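Local coordinates for protein UDP-N-acetylglucosamine 2-epimerase (Methanocaldococcus jannaschii, PDB 4NES) that probably catalyses the reversible epimerization at C-2 of UDP-N-acetylglucosamine to UDP-N-acetylmannosamine, the activated donor of ManNAc residues, at residues K264-V269 with L275-N280. Numbering follows the deposited sequence.
With UDP (uridine-5'-diphosphate), chain C.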
ATOM      1  N   LYS A 264      -4.427 -23.235  32.780  1.00 15.23           N
ATOM      2  CA  LYS A 264      -3.132 -22.744  33.228  1.00 16.28           C
ATOM      3  C   LYS A 264      -2.683 -21.619  32.310  1.00 15.11           C
ATOM      4  O   LYS A 264      -2.397 -21.839  31.132  1.00 14.41           O
ATOM      5  CB  LYS A 264      -2.086 -23.859  33.259  1.00 19.86           C
ATOM      6  CG  LYS A 264      -0.706 -23.383  33.724  1.00 23.48           C
ATOM      7  CD  LYS A 264      -0.022 -24.402  34.622  1.00 32.43           C
ATOM      8  CE  LYS A 264       1.371 -23.943  35.029  1.00 34.97           C
ATOM      9  NZ  LYS A 264       1.359 -22.703  35.853  1.00 34.53           N
ATOM     10  N   ILE A 265      -2.643 -20.404  32.850  1.00 14.31           N
ATOM     11  CA  ILE A 265      -2.219 -19.244  32.086  1.00 16.62           C
ATOM     12  C   ILE A 265      -0.726 -19.073  32.245  1.00 15.95           C
ATOM     13  O   ILE A 265      -0.208 -19.032  33.365  1.00 18.80           O
ATOM     14  CB  ILE A 265      -2.915 -17.960  32.565  1.00 20.80           C
ATOM     15  CG1 ILE A 265      -4.437 -18.138  32.546  1.00 22.27           C
ATOM     16  CG2 ILE A 265      -2.503 -16.781  31.696  1.00 25.84           C
ATOM     17  CD1 ILE A 265      -5.203 -16.909  33.019  1.00 23.46           C
ATOM     18  N   ILE A 266      -0.027 -18.987  31.121  1.00 13.18           N
ATOM     19  CA  ILE A 266       1.411 -18.747  31.147  1.00 14.10           C
ATOM     20  C   ILE A 266       1.747 -17.526  30.303  1.00 15.53           C
ATOM     21  O   ILE A 266       1.071 -17.238  29.308  1.00 13.19           O
ATOM     22  CB  ILE A 266       2.231 -19.998  30.703  1.00 10.94           C
ATOM     23  CG1 ILE A 266       2.002 -20.323  29.226  1.00 12.97           C
ATOM     24  CG2 ILE A 266       1.886 -21.201  31.578  1.00 15.46           C
ATOM     25  CD1 ILE A 266       2.868 -21.474  28.722  1.00 15.87           C
ATOM     26  N   GLU A 267       2.760 -16.785  30.733  1.00 13.28           N
ATOM     27  CA  GLU A 267       3.305 -15.697  29.939  1.00 13.62           C
ATOM     28  C   GLU A 267       3.909 -16.302  28.678  1.00 11.80           C
ATOM     29  O   GLU A 267       4.280 -17.487  28.671  1.00 14.72           O
ATOM     30  CB  GLU A 267       4.402 -14.971  30.716  1.00 14.77           C
ATOM     31  CG  GLU A 267       3.990 -14.429  32.067  1.00 31.27           C
ATOM     32  CD  GLU A 267       5.168 -13.814  32.808  1.00 40.57           C
ATOM     33  OE1 GLU A 267       5.739 -12.823  32.301  1.00 44.30           O
ATOM     34  OE2 GLU A 267       5.527 -14.330  33.889  1.00 45.93           O
ATOM     35  N   PRO A 268       4.021 -15.498  27.609  1.00 10.68           N
ATOM     36  CA  PRO A 268       4.646 -15.963  26.370  1.00 10.05           C
ATOM     37  C   PRO A 268       6.003 -16.614  26.641  1.00 11.46           C
ATOM     38  O   PRO A 268       6.793 -16.099  27.443  1.00 12.72           O
ATOM     39  CB  PRO A 268       4.809 -14.671  25.567  1.00 10.47           C
ATOM     40  CG  PRO A 268       3.647 -13.837  25.998  1.00 14.18           C
ATOM     41  CD  PRO A 268       3.498 -14.123  27.478  1.00 12.45           C
ATOM     42  N   VAL A 269       6.259 -17.741  25.982  1.00  9.98           N
ATOM     43  CA  VAL A 269       7.511 -18.480  26.170  1.00 11.51           C
ATOM     44  C   VAL A 269       8.359 -18.490  24.905  1.00  9.03           C
ATOM     45  O   VAL A 269       7.906 -18.099  23.828  1.00 10.07           O
ATOM     46  CB  VAL A 269       7.252 -19.934  26.626  1.00  9.96           C
ATOM     47  CG1 VAL A 269       6.494 -19.949  27.947  1.00 13.11           C
ATOM     48  CG2 VAL A 269       6.494 -20.703  25.544  1.00 13.72           C
ATOM     49  N   LEU A 275       7.479 -25.055  21.063  1.00  9.38           N
ATOM     50  CA  LEU A 275       7.457 -26.238  20.207  1.00  8.48           C
ATOM     51  C   LEU A 275       7.167 -27.491  21.017  1.00  9.89           C
ATOM     52  O   LEU A 275       6.421 -28.362  20.581  1.00  9.08           O
ATOM     53  CB  LEU A 275       8.794 -26.414  19.487  1.00  9.95           C
ATOM     54  CG  LEU A 275       9.043 -25.485  18.305  1.00 10.20           C
ATOM     55  CD1 LEU A 275      10.481 -25.678  17.849  1.00  9.54           C
ATOM     56  CD2 LEU A 275       8.078 -25.776  17.160  1.00 11.25           C
HETATM   57  N   MSE A 276       7.743 -27.582  22.210  1.00  9.42           N
HETATM   58  CA  MSE A 276       7.446 -28.704  23.082  1.00 10.03           C
HETATM   59  C   MSE A 276       5.984 -28.733  23.521  1.00  9.35           C
HETATM   60  O   MSE A 276       5.356 -29.792  23.548  1.00 10.03           O
HETATM   61  CB  MSE A 276       8.378 -28.685  24.295  1.00 14.76           C
HETATM   62  CG  MSE A 276       9.807 -29.095  23.982  1.00 19.26           C
HETATM   63 SE   MSE A 276       9.921 -30.907  23.273  1.00 35.84          SE
HETATM   64  CE  MSE A 276       9.199 -31.866  24.807  1.00 42.89           C
ATOM     65  N   LEU A 277       5.435 -27.572  23.852  1.00 10.65           N
ATOM     66  CA  LEU A 277       4.023 -27.518  24.193  1.00  9.68           C
ATOM     67  C   LEU A 277       3.148 -27.929  23.006  1.00 10.67           C
ATOM     68  O   LEU A 277       2.175 -28.653  23.174  1.00 10.30           O
ATOM     69  CB  LEU A 277       3.636 -26.126  24.686  1.00 12.08           C
ATOM     70  CG  LEU A 277       4.202 -25.738  26.052  1.00 12.69           C
ATOM     71  CD1 LEU A 277       3.925 -24.272  26.295  1.00 16.84           C
ATOM     72  CD2 LEU A 277       3.589 -26.593  27.164  1.00 14.41           C
ATOM     73  N   GLU A 278       3.492 -27.477  21.804  1.00  9.20           N
ATOM     74  CA  GLU A 278       2.710 -27.860  20.631  1.00 10.18           C
ATOM     75  C   GLU A 278       2.801 -29.355  20.363  1.00  9.10           C
ATOM     76  O   GLU A 278       1.778 -30.025  20.160  1.00 10.22           O
ATOM     77  CB  GLU A 278       3.194 -27.113  19.393  1.00  9.34           C
ATOM     78  CG  GLU A 278       2.920 -25.626  19.408  1.00 10.56           C
ATOM     79  CD  GLU A 278       3.520 -24.934  18.212  1.00 14.09           C
ATOM     80  OE1 GLU A 278       4.671 -25.241  17.856  1.00 15.10           O
ATOM     81  OE2 GLU A 278       2.837 -24.084  17.613  1.00 14.97           O
ATOM     82  N   LYS A 279       4.030 -29.873  20.351  1.00  8.98           N
ATOM     83  CA  LYS A 279       4.263 -31.251  19.959  1.00 11.54           C
ATOM     84  C   LYS A 279       3.488 -32.211  20.850  1.00 12.02           C
ATOM     85  O   LYS A 279       3.002 -33.246  20.392  1.00 13.46           O
ATOM     86  CB  LYS A 279       5.758 -31.576  20.032  1.00 10.97           C
ATOM     87  CG  LYS A 279       6.100 -32.992  19.580  1.00 15.64           C
ATOM     88  CD  LYS A 279       7.572 -33.313  19.770  1.00 28.12           C
ATOM     89  CE  LYS A 279       7.877 -34.728  19.291  1.00 26.10           C
ATOM     90  NZ  LYS A 279       7.230 -35.764  20.137  1.00 36.75           N
ATOM     91  N   ASN A 280       3.358 -31.853  22.121  1.00 10.46           N
ATOM     92  CA  ASN A 280       2.769 -32.756  23.100  1.00 12.05           C
ATOM     93  C   ASN A 280       1.295 -32.507  23.420  1.00 14.90           C
ATOM     94  O   ASN A 280       0.710 -33.195  24.246  1.00 13.99           O
ATOM     95  CB  ASN A 280       3.606 -32.751  24.382  1.00 12.05           C
ATOM     96  CG  ASN A 280       4.960 -33.398  24.187  1.00 12.88           C
ATOM     97  OD1 ASN A 280       5.068 -34.624  24.176  1.00 18.90           O
ATOM     98  ND2 ASN A 280       6.000 -32.587  24.025  1.00 14.09           N
TER
HETATM   99  N1  UDP C 401       5.248 -18.811  19.738  1.00  8.56           N
HETATM  100  C2  UDP C 401       6.222 -18.883  20.676  1.00  9.18           C
HETATM  101  N3  UDP C 401       5.901 -18.783  21.985  1.00  8.77           N
HETATM  102  C4  UDP C 401       4.630 -18.605  22.407  1.00  9.76           C
HETATM  103  C5  UDP C 401       3.596 -18.522  21.464  1.00  9.33           C
HETATM  104  C6  UDP C 401       3.950 -18.621  20.114  1.00  8.40           C
HETATM  105  O2  UDP C 401       7.399 -19.044  20.344  1.00  9.59           O
HETATM  106  O4  UDP C 401       4.355 -18.499  23.767  1.00 11.05           O
HETATM  107  C1' UDP C 401       5.540 -18.866  18.295  1.00  8.82           C
HETATM  108  C2' UDP C 401       4.934 -19.910  17.516  1.00  7.98           C
HETATM  109  O2' UDP C 401       5.638 -21.122  17.677  1.00 10.09           O
HETATM  110  C3' UDP C 401       4.951 -19.365  16.152  1.00  8.45           C
HETATM  111  C4' UDP C 401       4.883 -17.924  16.347  1.00  8.06           C
HETATM  112  O4' UDP C 401       4.983 -17.681  17.728  1.00  8.79           O
HETATM  113  O3' UDP C 401       6.106 -19.681  15.425  1.00  9.73           O
HETATM  114  C5' UDP C 401       3.598 -17.317  15.895  1.00 10.60           C
HETATM  115  O5' UDP C 401       3.520 -15.950  16.216  1.00  9.80           O
HETATM  116  PA  UDP C 401       2.151 -15.228  16.556  1.00  9.19           P
HETATM  117  O1A UDP C 401       2.422 -14.204  17.637  1.00 12.00           O
HETATM  118  O2A UDP C 401       1.133 -16.265  16.980  1.00  9.84           O
HETATM  119  O3A UDP C 401       1.686 -14.426  15.280  1.00  9.47           O
HETATM  120  PB  UDP C 401       1.056 -14.822  13.900  1.00  7.66           P
HETATM  121  O1B UDP C 401       1.704 -16.096  13.378  1.00 10.49           O
HETATM  122  O2B UDP C 401      -0.434 -14.968  14.072  1.00  8.28           O
HETATM  123  O3B UDP C 401       1.382 -13.627  13.049  1.00  8.93           O
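The backbones that carry Ile-266 and Val-269 on one side and Leu-277 on the other stay well apart, the closest approach being 9.8 Å between the CA atoms of Val-269 and Leu-275, so the contact is left to side chains and no hydrogen bond crosses it. Residues 264-266 end the edge strand 263-266, which pairs in parallel with strand 235-239; after a short loop the chain enters helix 271-280, which carries 275-280. The delta methyls of Ile-266 and Leu-277 meet end on, CD1 to CD1 at 3.9 Å. With chi1 67° setting CG1 of Ile-266 in the gap flanked by the backbone N and C, and chi2 extended, the methyl is carried to the leucine. The same CD1 of Leu-277 lies 4.5 Å from CG2 of Val-269, a looser contact beside the nucleotide. Leu-277 also packs on Val-196 and on Leu-203, so this face of the helix lies against the sheet at strand 201-205.

The backbone of Val-269 makes two hydrogen bonds to the uracil: its N donates to O4 of UDP at 3.0 Å, nearly straight at 167°, while its O accepts from N3 of UDP at 2.8 Å. Its CG2 lies 3.5 Å from O4 of UDP, so one methyl branch borders both the base and Leu-277. This paired backbone recognition of uracil, made where a strand of a Rossmann-like domain runs into its following helix, belongs to the nucleotide site of the GT-B fold.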